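Rhino (Drosophila simulans, PDB 5XYW) is an HP1-family chromatin protein whose chromo shadow domain forms complexes with itself and with a partner protein, probably in germline piRNA-cluster control. Local coordinates at residues L30-K35 with D41-K46. Residues are numbered along the deposited sequence; the frame is centred on the assembly and turned at random.
Sequences LFVTWK and DAVPMK
Asp41 pairs with Val32 across the hairpin through two backbone bonds. Asp41 N reaches Val32 O at 2.9 Å, and Val32 N returns to Asp41 O. The Asp41 carboxylate turns to the edge of the Trp34 indole, the two planes 70° apart. Trp34 NE1 and Asp41 OD2 are 3.4 Å apart, a weak, bent hydrogen bond. Val32 CG2 lies over one indole face, near the rim. Ala42 faces the other side of the sheet, beside Phe31. Its CB is 3.5 Å from Phe31 CE1, and the ring meets it obliquely. Phe31 CG is anti to its carbonyl carbon (chi1 -52°), which brings CD1 and CE1 beside the Ala42 methyl. The same ring also meets His21 and an aromatic side chain of another protein's chain. Were Phe31 an alanine, the Ala42 methyl would probably lose its aromatic neighbour and a gap would open beside His21. Val43 closes the register with Leu30. Val43 N donates to Leu30 O at 2.8 Å, and Leu30 N meets Val43 O in a nearly straight bond (178°). The Val43 and Val32 side chains cross at about a right angle, their CG2 atoms 4.0 Å apart. Val43 CG2 also touches the indole edge at Trp34 CZ2. Pro44 is the N-cap. Met45 begins helix 45-51, and its side chain packs on Cys22 of the second Rhino subunit. The hairpin belongs to the three-stranded antiparallel sheet of the chromo shadow domain. Strand 28-34 is central, flanked on its other side by strand 16-24. Ile48 of helix 45-51 packs on Leu30 and Trp34.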
# COMPACT_ATOMS: atom_id res chain seq x y z
N LEU A 30 5.42 1.74 -1.92
CA LEU A 30 6.55 0.97 -1.43
C LEU A 30 7.74 1.87 -1.49
O LEU A 30 7.96 2.57 -2.47
CB LEU A 30 6.80 -0.30 -2.26
CG LEU A 30 5.66 -1.31 -2.44
CD1 LEU A 30 6.25 -2.61 -2.88
CD2 LEU A 30 4.81 -1.50 -1.19
N PHE A 31 8.50 1.83 -0.41
CA PHE A 31 9.73 2.56 -0.32
C PHE A 31 10.88 1.60 -0.54
O PHE A 31 11.18 0.73 0.31
CB PHE A 31 9.77 3.27 1.03
CG PHE A 31 8.54 4.08 1.28
CD1 PHE A 31 8.36 5.31 0.63
CD2 PHE A 31 7.53 3.61 2.10
CE1 PHE A 31 7.22 6.07 0.82
CE2 PHE A 31 6.37 4.37 2.30
CZ PHE A 31 6.22 5.61 1.66
N VAL A 32 11.47 1.75 -1.73
CA VAL A 32 12.45 0.84 -2.27
C VAL A 32 13.79 1.51 -2.58
O VAL A 32 13.84 2.69 -2.94
CB VAL A 32 11.96 0.19 -3.57
CG1 VAL A 32 10.64 -0.54 -3.37
CG2 VAL A 32 11.84 1.23 -4.66
N THR A 33 14.86 0.74 -2.48
CA THR A 33 16.16 1.17 -2.99
C THR A 33 16.45 0.49 -4.30
O THR A 33 15.84 -0.55 -4.62
CB THR A 33 17.30 0.89 -2.00
OG1 THR A 33 17.37 -0.52 -1.73
CG2 THR A 33 17.07 1.65 -0.73
N TRP A 34 17.37 1.07 -5.07
CA TRP A 34 17.82 0.48 -6.33
C TRP A 34 19.31 0.11 -6.27
O TRP A 34 20.04 0.60 -5.40
CB TRP A 34 17.55 1.45 -7.49
CG TRP A 34 16.13 1.92 -7.52
CD1 TRP A 34 15.63 3.08 -7.00
CD2 TRP A 34 15.01 1.24 -8.11
NE1 TRP A 34 14.28 3.15 -7.22
CE2 TRP A 34 13.88 2.03 -7.90
CE3 TRP A 34 14.87 0.02 -8.78
CZ2 TRP A 34 12.61 1.66 -8.33
CZ3 TRP A 34 13.61 -0.35 -9.22
CH2 TRP A 34 12.50 0.47 -9.00
N LYS A 35 19.75 -0.76 -7.17
CA LYS A 35 21.12 -1.29 -7.13
C LYS A 35 22.17 -0.29 -7.58
O LYS A 35 22.25 0.07 -8.76
CB LYS A 35 21.23 -2.56 -7.97
CG LYS A 35 20.99 -3.83 -7.17
CD LYS A 35 20.88 -5.07 -8.07
CE LYS A 35 20.44 -6.29 -7.28
NZ LYS A 35 19.82 -7.29 -8.19
N ASP A 41 13.09 5.48 -2.86
CA ASP A 41 12.05 6.04 -3.69
C ASP A 41 10.72 5.51 -3.23
O ASP A 41 10.60 4.34 -2.82
CB ASP A 41 12.26 5.71 -5.16
CG ASP A 41 13.40 6.48 -5.76
OD1 ASP A 41 14.17 7.09 -4.99
OD2 ASP A 41 13.54 6.46 -7.00
N ALA A 42 9.72 6.39 -3.27
CA ALA A 42 8.34 5.99 -3.10
C ALA A 42 7.87 5.58 -4.47
O ALA A 42 8.06 6.32 -5.44
CB ALA A 42 7.51 7.12 -2.55
N VAL A 43 7.33 4.37 -4.58
CA VAL A 43 6.87 3.88 -5.86
C VAL A 43 5.53 3.26 -5.62
O VAL A 43 5.38 2.51 -4.67
CB VAL A 43 7.84 2.87 -6.46
CG1 VAL A 43 7.30 2.34 -7.79
CG2 VAL A 43 9.22 3.50 -6.64
N PRO A 44 4.53 3.60 -6.45
CA PRO A 44 3.22 2.98 -6.26
C PRO A 44 3.28 1.46 -6.40
O PRO A 44 3.97 0.92 -7.27
CB PRO A 44 2.37 3.61 -7.36
CG PRO A 44 3.03 4.89 -7.65
CD PRO A 44 4.49 4.66 -7.47
N MET A 45 2.56 0.78 -5.51
CA MET A 45 2.49 -0.67 -5.45
C MET A 45 2.25 -1.33 -6.80
O MET A 45 2.90 -2.31 -7.13
CB MET A 45 1.37 -1.07 -4.49
CG MET A 45 0.74 -2.41 -4.82
SD MET A 45 1.78 -3.83 -4.44
CE MET A 45 0.58 -4.74 -3.47
N LYS A 46 1.31 -0.80 -7.56
CA LYS A 46 0.91 -1.38 -8.83
C LYS A 46 2.08 -1.48 -9.81
O LYS A 46 2.32 -2.54 -10.42
CB LYS A 46 -0.23 -0.56 -9.42
CG LYS A 46 -1.24 -0.11 -8.34
CD LYS A 46 -2.40 0.70 -8.91
CE LYS A 46 -3.49 0.91 -7.85
NZ LYS A 46 -4.55 1.87 -8.27